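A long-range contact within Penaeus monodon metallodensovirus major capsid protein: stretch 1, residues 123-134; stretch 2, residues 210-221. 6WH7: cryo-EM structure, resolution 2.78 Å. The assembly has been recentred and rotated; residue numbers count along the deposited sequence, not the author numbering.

Stretch 1 (123-134) KVGYTLSNLILT
Stretch 2 (210-221) YWKQGDDALHFS

Four backbone hydrogen bonds hold the two stretches together. Strand 124-134 and strand 218-221 run antiparallel, their N-to-C directions 171° apart, and Y126 with F220 and L128 with L218 form the hydrogen-bonded pairs. Y126 N donates to F220 O at 2.8 Å, and F220 N returns the bond to Y126 O at 2.9 Å. Two residues along, L128 N meets L218 O at 2.8 Å and L218 N meets L128 O at 2.6 Å. All four N-H...O angles lie between 154° and 160°. Between and beyond these pairs sit the non-hydrogen-bonded ones, T127 with H219 (CA to CA 4.4 Å) and G125 with S221 (CA to CA 3.9 Å). There CA-H groups meet carbonyls instead: T127 CA lies 3.2 Å from L218 O, and S221 CA 3.3 Å from V124 O.

One side-chain hydrogen bond joins the same ladder. T127, with chi1 m, places OG1 3.0 Å from H219 ND1, at the edge of the imidazole and near its plane; H219 also has chi1 m, with chi2 -74°. Either atom could be the donor, so a threonine hydroxyl and an imidazole nitrogen are well matched here. A CB on G125 would point to the face that carries T127, H219 and S221. G125 is extended (-173/164), and a CB would fall 2.8 Å from F220 O and 2.9 Å from S221 OG, both clashes, so glycine fits.

The opposite face carries Y126, L128, L218 and F220. Y126 (chi1 p, chi2 96°) leans over its partner F220 (chi1 m, chi2 -80°): the ring centroids are 5.2 Å apart with planes at an oblique 34°, and F220 CB sits over the Y126 ring face, 4.2 Å from its centroid. Y126 OH is hydrogen-bonded elsewhere in the structure. Next along, L128 CB and L218 CB approach to 4.0 Å; both side chains are buried and apolar, with no polar group to satisfy. L128 has an off-well chi1 of -97° and chi2 p; L218 is m,t.

Before strand 218-221, the chain makes a type II turn from K212 to D215, with Q213 at -57/133, closed by D215 N to K212 O at 3.0 Å and reinforced by K212 N to D215 OD2 at 2.9 Å. G214, at 92/-15, has backbone angles that would jam a CB against the preceding carbonyl. W211 (chi1 t, chi2 59°) is anchored by NE1 to D216 O at 2.9 Å, and its broad indole reaches stretch 1. There N130 adopts 59/65; S129 and N130 point away from stretch 2, whereas L131 points toward it. L131 CB lies over the six-membered ring, 3.5 Å from the centroid, while L128 CB is 3.9 Å from W211 CH2. L131 (chi1 t, chi2 p) also brings CD2 to 3.0 Å from W211 O, a tight approach. A217 points toward stretch 1, its CB 3.6 Å from T127 CG2 and 3.8 Å from S129 CB.

Farther out, Q213 (chi1 m, chi2 t, chi3 -24°) has CG 3.4 Å from L131 O. Its NE2 comes within 2.9 Å of L133 N, but both are donors and no hydrogen bond forms.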

ATOM      1  N   LYS A 123     -77.168 -22.199 -33.061  1.00 12.45           N
ATOM      2  CA  LYS A 123     -76.775 -23.560 -32.723  1.00 12.45           C
ATOM      3  C   LYS A 123     -77.991 -24.453 -32.520  1.00 12.45           C
ATOM      4  O   LYS A 123     -79.059 -24.007 -32.108  1.00 12.45           O
ATOM      5  CB  LYS A 123     -75.917 -23.588 -31.459  1.00 14.22           C
ATOM      6  CG  LYS A 123     -75.361 -24.962 -31.148  1.00 14.22           C
ATOM      7  CD  LYS A 123     -74.694 -25.032 -29.804  1.00 14.22           C
ATOM      8  CE  LYS A 123     -73.412 -24.240 -29.778  1.00 14.22           C
ATOM      9  NZ  LYS A 123     -72.763 -24.304 -28.444  1.00 14.22           N
ATOM     10  N   VAL A 124     -77.815 -25.736 -32.822  1.00 12.29           N
ATOM     11  CA  VAL A 124     -78.840 -26.740 -32.581  1.00 12.29           C
ATOM     12  C   VAL A 124     -78.118 -28.029 -32.222  1.00 12.29           C
ATOM     13  O   VAL A 124     -77.012 -28.286 -32.695  1.00 12.29           O
ATOM     14  CB  VAL A 124     -79.754 -26.909 -33.816  1.00 11.85           C
ATOM     15  CG1 VAL A 124     -79.135 -27.820 -34.858  1.00 11.85           C
ATOM     16  CG2 VAL A 124     -81.100 -27.332 -33.420  1.00 11.85           C
ATOM     17  N   GLY A 125     -78.717 -28.824 -31.354  1.00 11.69           N
ATOM     18  CA  GLY A 125     -78.044 -30.023 -30.906  1.00 11.69           C
ATOM     19  C   GLY A 125     -78.949 -30.884 -30.058  1.00 11.69           C
ATOM     20  O   GLY A 125     -79.986 -30.439 -29.564  1.00 11.69           O
ATOM     21  N   TYR A 126     -78.532 -32.135 -29.897  1.00 11.58           N
ATOM     22  CA  TYR A 126     -79.267 -33.079 -29.074  1.00 11.58           C
ATOM     23  C   TYR A 126     -78.287 -34.006 -28.377  1.00 11.58           C
ATOM     24  O   TYR A 126     -77.140 -34.158 -28.791  1.00 11.58           O
ATOM     25  CB  TYR A 126     -80.276 -33.882 -29.892  1.00 11.34           C
ATOM     26  CG  TYR A 126     -79.679 -34.874 -30.851  1.00 11.34           C
ATOM     27  CD1 TYR A 126     -79.535 -36.201 -30.499  1.00 11.34           C
ATOM     28  CD2 TYR A 126     -79.250 -34.486 -32.102  1.00 11.34           C
ATOM     29  CE1 TYR A 126     -78.997 -37.105 -31.364  1.00 11.34           C
ATOM     30  CE2 TYR A 126     -78.706 -35.390 -32.970  1.00 11.34           C
ATOM     31  CZ  TYR A 126     -78.585 -36.696 -32.596  1.00 11.34           C
ATOM     32  OH  TYR A 126     -78.041 -37.602 -33.465  1.00 11.34           O
ATOM     33  N   THR A 127     -78.755 -34.619 -27.298  1.00 12.55           N
ATOM     34  CA  THR A 127     -77.944 -35.523 -26.500  1.00 12.55           C
ATOM     35  C   THR A 127     -78.694 -36.825 -26.299  1.00 12.55           C
ATOM     36  O   THR A 127     -79.853 -36.818 -25.887  1.00 12.55           O
ATOM     37  CB  THR A 127     -77.597 -34.916 -25.143  1.00 13.50           C
ATOM     38  OG1 THR A 127     -76.850 -33.712 -25.331  1.00 13.50           O
ATOM     39  CG2 THR A 127     -76.764 -35.878 -24.345  1.00 13.50           C
ATOM     40  N   LEU A 128     -78.035 -37.932 -26.606  1.00 13.11           N
ATOM     41  CA  LEU A 128     -78.516 -39.265 -26.283  1.00 13.11           C
ATOM     42  C   LEU A 128     -77.822 -39.732 -25.021  1.00 13.11           C
ATOM     43  O   LEU A 128     -76.595 -39.691 -24.937  1.00 13.11           O
ATOM     44  CB  LEU A 128     -78.248 -40.231 -27.429  1.00 12.88           C
ATOM     45  CG  LEU A 128     -79.398 -40.484 -28.385  1.00 12.88           C
ATOM     46  CD1 LEU A 128     -79.940 -39.212 -28.921  1.00 12.88           C
ATOM     47  CD2 LEU A 128     -78.890 -41.336 -29.517  1.00 12.88           C
ATOM     48  N   SER A 129     -78.599 -40.167 -24.043  1.00 13.58           N
ATOM     49  CA  SER A 129     -78.059 -40.392 -22.719  1.00 13.58           C
ATOM     50  C   SER A 129     -78.713 -41.600 -22.078  1.00 13.58           C
ATOM     51  O   SER A 129     -79.881 -41.893 -22.324  1.00 13.58           O
ATOM     52  CB  SER A 129     -78.269 -39.167 -21.841  1.00 14.95           C
ATOM     53  OG  SER A 129     -77.808 -39.424 -20.540  1.00 14.95           O
ATOM     54  N   ASN A 130     -77.937 -42.295 -21.249  1.00 14.71           N
ATOM     55  CA  ASN A 130     -78.431 -43.320 -20.333  1.00 14.71           C
ATOM     56  C   ASN A 130     -79.141 -44.439 -21.096  1.00 14.71           C
ATOM     57  O   ASN A 130     -80.339 -44.682 -20.954  1.00 14.71           O
ATOM     58  CB  ASN A 130     -79.327 -42.673 -19.277  1.00 14.83           C
ATOM     59  CG  ASN A 130     -78.576 -41.673 -18.441  1.00 14.83           C
ATOM     60  OD1 ASN A 130     -78.941 -40.508 -18.376  1.00 14.83           O
ATOM     61  ND2 ASN A 130     -77.522 -42.124 -17.785  1.00 14.83           N
ATOM     62  N   LEU A 131     -78.337 -45.128 -21.903  1.00 15.99           N
ATOM     63  CA  LEU A 131     -78.845 -46.188 -22.756  1.00 15.99           C
ATOM     64  C   LEU A 131     -79.206 -47.408 -21.932  1.00 15.99           C
ATOM     65  O   LEU A 131     -78.426 -47.846 -21.087  1.00 15.99           O
ATOM     66  CB  LEU A 131     -77.808 -46.560 -23.807  1.00 15.54           C
ATOM     67  CG  LEU A 131     -78.191 -47.688 -24.749  1.00 15.54           C
ATOM     68  CD1 LEU A 131     -79.362 -47.288 -25.599  1.00 15.54           C
ATOM     69  CD2 LEU A 131     -77.039 -48.065 -25.602  1.00 15.54           C
ATOM     70  N   ILE A 132     -80.392 -47.956 -22.181  1.00 18.33           N
ATOM     71  CA  ILE A 132     -80.842 -49.201 -21.576  1.00 18.33           C
ATOM     72  C   ILE A 132     -81.202 -50.156 -22.698  1.00 18.33           C
ATOM     73  O   ILE A 132     -82.110 -49.877 -23.485  1.00 18.33           O
ATOM     74  CB  ILE A 132     -82.039 -49.000 -20.636  1.00 18.43           C
ATOM     75  CG1 ILE A 132     -81.637 -48.166 -19.431  1.00 18.43           C
ATOM     76  CG2 ILE A 132     -82.576 -50.336 -20.177  1.00 18.43           C
ATOM     77  CD1 ILE A 132     -82.802 -47.723 -18.608  1.00 18.43           C
ATOM     78  N   LEU A 133     -80.503 -51.275 -22.766  1.00 22.12           N
ATOM     79  CA  LEU A 133     -80.684 -52.258 -23.817  1.00 22.12           C
ATOM     80  C   LEU A 133     -81.454 -53.454 -23.284  1.00 22.12           C
ATOM     81  O   LEU A 133     -81.229 -53.894 -22.155  1.00 22.12           O
ATOM     82  CB  LEU A 133     -79.331 -52.700 -24.355  1.00 19.94           C
ATOM     83  CG  LEU A 133     -78.501 -51.616 -25.027  1.00 19.94           C
ATOM     84  CD1 LEU A 133     -77.119 -52.118 -25.252  1.00 19.94           C
ATOM     85  CD2 LEU A 133     -79.124 -51.229 -26.341  1.00 19.94           C
ATOM     86  N   THR A 134     -82.369 -53.969 -24.099  1.00 26.23           N
ATOM     87  CA  THR A 134     -83.176 -55.122 -23.735  1.00 26.23           C
ATOM     88  C   THR A 134     -83.344 -56.018 -24.954  1.00 26.23           C
ATOM     89  O   THR A 134     -83.186 -55.582 -26.094  1.00 26.23           O
ATOM     90  CB  THR A 134     -84.557 -54.715 -23.190  1.00 26.61           C
ATOM     91  OG1 THR A 134     -85.273 -53.981 -24.182  1.00 26.61           O
ATOM     92  CG2 THR A 134     -84.431 -53.852 -21.946  1.00 26.61           C
ATOM     93  N   TYR A 210     -70.498 -47.421 -31.432  1.00 15.30           N
ATOM     94  CA  TYR A 210     -71.164 -48.513 -30.741  1.00 15.30           C
ATOM     95  C   TYR A 210     -71.331 -48.069 -29.302  1.00 15.30           C
ATOM     96  O   TYR A 210     -70.351 -47.931 -28.570  1.00 15.30           O
ATOM     97  CB  TYR A 210     -70.395 -49.826 -30.826  1.00 15.15           C
ATOM     98  CG  TYR A 210     -70.203 -50.367 -32.217  1.00 15.15           C
ATOM     99  CD1 TYR A 210     -70.954 -49.903 -33.270  1.00 15.15           C
ATOM    100  CD2 TYR A 210     -69.388 -51.451 -32.439  1.00 15.15           C
ATOM    101  CE1 TYR A 210     -70.805 -50.416 -34.530  1.00 15.15           C
ATOM    102  CE2 TYR A 210     -69.242 -51.991 -33.696  1.00 15.15           C
ATOM    103  CZ  TYR A 210     -69.955 -51.470 -34.737  1.00 15.15           C
ATOM    104  OH  TYR A 210     -69.819 -52.001 -35.994  1.00 15.15           O
ATOM    105  N   TRP A 211     -72.568 -47.851 -28.901  1.00 15.58           N
ATOM    106  CA  TRP A 211     -72.865 -47.176 -27.654  1.00 15.58           C
ATOM    107  C   TRP A 211     -73.495 -48.181 -26.712  1.00 15.58           C
ATOM    108  O   TRP A 211     -74.477 -48.839 -27.059  1.00 15.58           O
ATOM    109  CB  TRP A 211     -73.743 -45.957 -27.921  1.00 14.31           C
ATOM    110  CG  TRP A 211     -74.100 -45.135 -26.747  1.00 14.31           C
ATOM    111  CD1 TRP A 211     -73.246 -44.514 -25.902  1.00 14.31           C
ATOM    112  CD2 TRP A 211     -75.401 -44.645 -26.422  1.00 14.31           C
ATOM    113  NE1 TRP A 211     -73.933 -43.764 -24.989  1.00 14.31           N
ATOM    114  CE2 TRP A 211     -75.263 -43.817 -25.301  1.00 14.31           C
ATOM    115  CE3 TRP A 211     -76.679 -44.855 -26.948  1.00 14.31           C
ATOM    116  CZ2 TRP A 211     -76.348 -43.208 -24.692  1.00 14.31           C
ATOM    117  CZ3 TRP A 211     -77.747 -44.245 -26.346  1.00 14.31           C
ATOM    118  CH2 TRP A 211     -77.583 -43.436 -25.228  1.00 14.31           C
ATOM    119  N   LYS A 212     -72.907 -48.314 -25.535  1.00 17.40           N
ATOM    120  CA  LYS A 212     -73.181 -49.406 -24.626  1.00 17.40           C
ATOM    121  C   LYS A 212     -73.791 -48.848 -23.354  1.00 17.40           C
ATOM    122  O   LYS A 212     -73.693 -47.654 -23.073  1.00 17.40           O
ATOM    123  CB  LYS A 212     -71.898 -50.170 -24.309  1.00 18.13           C
ATOM    124  CG  LYS A 212     -71.286 -50.853 -25.509  1.00 18.13           C
ATOM    125  CD  LYS A 212     -70.053 -51.629 -25.138  1.00 18.13           C
ATOM    126  CE  LYS A 212     -69.552 -52.468 -26.305  1.00 18.13           C
ATOM    127  NZ  LYS A 212     -68.899 -51.660 -27.374  1.00 18.13           N
ATOM    128  N   GLN A 213     -74.467 -49.713 -22.608  1.00 19.08           N
ATOM    129  CA  GLN A 213     -74.925 -49.319 -21.289  1.00 19.08           C
ATOM    130  C   GLN A 213     -73.737 -48.876 -20.455  1.00 19.08           C
ATOM    131  O   GLN A 213     -72.703 -49.544 -20.421  1.00 19.08           O
ATOM    132  CB  GLN A 213     -75.647 -50.466 -20.597  1.00 23.28           C
ATOM    133  CG  GLN A 213     -76.953 -50.866 -21.216  1.00 23.28           C
ATOM    134  CD  GLN A 213     -77.610 -51.968 -20.432  1.00 23.28           C
ATOM    135  OE1 GLN A 213     -76.940 -52.713 -19.727  1.00 23.28           O
ATOM    136  NE2 GLN A 213     -78.924 -52.067 -20.525  1.00 23.28           N
ATOM    137  N   GLY A 214     -73.879 -47.739 -19.793  1.00 18.63           N
ATOM    138  CA  GLY A 214     -72.820 -47.198 -18.990  1.00 18.63           C
ATOM    139  C   GLY A 214     -71.905 -46.241 -19.711  1.00 18.63           C
ATOM    140  O   GLY A 214     -71.143 -45.530 -19.053  1.00 18.63           O
ATOM    141  N   ASP A 215     -71.948 -46.204 -21.038  1.00 18.03           N
ATOM    142  CA  ASP A 215     -71.160 -45.227 -21.763  1.00 18.03           C
ATOM    143  C   ASP A 215     -71.681 -43.822 -21.505  1.00 18.03           C
ATOM    144  O   ASP A 215     -72.836 -43.610 -21.134  1.00 18.03           O
ATOM    145  CB  ASP A 215     -71.170 -45.504 -23.262  1.00 18.56           C
ATOM    146  CG  ASP A 215     -70.270 -46.645 -23.650  1.00 18.56           C
ATOM    147  OD1 ASP A 215     -69.451 -47.069 -22.814  1.00 18.56           O
ATOM    148  OD2 ASP A 215     -70.356 -47.100 -24.806  1.00 18.56           O
ATOM    149  N   ASP A 216     -70.801 -42.853 -21.714  1.00 17.64           N
ATOM    150  CA  ASP A 216     -71.165 -41.460 -21.563  1.00 17.64           C
ATOM    151  C   ASP A 216     -72.166 -41.063 -22.638  1.00 17.64           C
ATOM    152  O   ASP A 216     -72.321 -41.732 -23.660  1.00 17.64           O
ATOM    153  CB  ASP A 216     -69.924 -40.578 -21.638  1.00 22.46           C
ATOM    154  CG  ASP A 216     -69.009 -40.764 -20.447  1.00 22.46           C
ATOM    155  OD1 ASP A 216     -69.468 -41.300 -19.419  1.00 22.46           O
ATOM    156  OD2 ASP A 216     -67.822 -40.384 -20.542  1.00 22.46           O
ATOM    157  N   ALA A 217     -72.863 -39.962 -22.386  1.00 15.26           N
ATOM    158  CA  ALA A 217     -73.900 -39.514 -23.297  1.00 15.26           C
ATOM    159  C   ALA A 217     -73.313 -39.133 -24.646  1.00 15.26           C
ATOM    160  O   ALA A 217     -72.150 -38.742 -24.759  1.00 15.26           O
ATOM    161  CB  ALA A 217     -74.647 -38.327 -22.702  1.00 14.79           C
ATOM    162  N   LEU A 218     -74.134 -39.256 -25.680  1.00 13.59           N
ATOM    163  CA  LEU A 218     -73.753 -38.910 -27.040  1.00 13.59           C
ATOM    164  C   LEU A 218     -74.271 -37.510 -27.340  1.00 13.59           C
ATOM    165  O   LEU A 218     -75.481 -37.300 -27.425  1.00 13.59           O
ATOM    166  CB  LEU A 218     -74.320 -39.922 -28.026  1.00 12.93           C
ATOM    167  CG  LEU A 218     -73.867 -41.365 -27.885  1.00 12.93           C
ATOM    168  CD1 LEU A 218     -74.606 -42.216 -28.879  1.00 12.93           C
ATOM    169  CD2 LEU A 218     -72.381 -41.474 -28.083  1.00 12.93           C
ATOM    170  N   HIS A 219     -73.359 -36.562 -27.505  1.00 12.82           N
ATOM    171  CA  HIS A 219     -73.702 -35.173 -27.770  1.00 12.82           C
ATOM    172  C   HIS A 219     -73.481 -34.882 -29.242  1.00 12.82           C
ATOM    173  O   HIS A 219     -72.429 -35.220 -29.790  1.00 12.82           O
ATOM    174  CB  HIS A 219     -72.844 -34.228 -26.933  1.00 15.66           C
ATOM    175  CG  HIS A 219     -72.899 -34.493 -25.463  1.00 15.66           C
ATOM    176  ND1 HIS A 219     -73.985 -34.164 -24.684  1.00 15.66           N
ATOM    177  CD2 HIS A 219     -71.999 -35.068 -24.629  1.00 15.66           C
ATOM    178  CE1 HIS A 219     -73.749 -34.513 -23.432  1.00 15.66           C
ATOM    179  NE2 HIS A 219     -72.553 -35.069 -23.373  1.00 15.66           N
ATOM    180  N   PHE A 220     -74.457 -34.249 -29.880  1.00 11.84           N
ATOM    181  CA  PHE A 220     -74.321 -33.861 -31.276  1.00 11.84           C
ATOM    182  C   PHE A 220     -74.849 -32.452 -31.430  1.00 11.84           C
ATOM    183  O   PHE A 220     -75.994 -32.184 -31.073  1.00 11.84           O
ATOM    184  CB  PHE A 220     -75.065 -34.832 -32.184  1.00 11.79           C
ATOM    185  CG  PHE A 220     -74.617 -36.237 -32.014  1.00 11.79           C
ATOM    186  CD1 PHE A 220     -73.466 -36.682 -32.616  1.00 11.79           C
ATOM    187  CD2 PHE A 220     -75.323 -37.099 -31.216  1.00 11.79           C
ATOM    188  CE1 PHE A 220     -73.044 -37.956 -32.436  1.00 11.79           C
ATOM    189  CE2 PHE A 220     -74.903 -38.374 -31.039  1.00 11.79           C
ATOM    190  CZ  PHE A 220     -73.758 -38.800 -31.640  1.00 11.79           C
ATOM    191  N   SER A 221     -74.016 -31.557 -31.941  1.00 12.28           N
ATOM    192  CA  SER A 221     -74.378 -30.164 -32.111  1.00 12.28           C
ATOM    193  C   SER A 221     -74.158 -29.753 -33.553  1.00 12.28           C
ATOM    194  O   SER A 221     -73.359 -30.345 -34.278  1.00 12.28           O
ATOM    195  CB  SER A 221     -73.566 -29.247 -31.200  1.00 13.74           C
ATOM    196  OG  SER A 221     -73.862 -29.489 -29.841  1.00 13.74           O
TER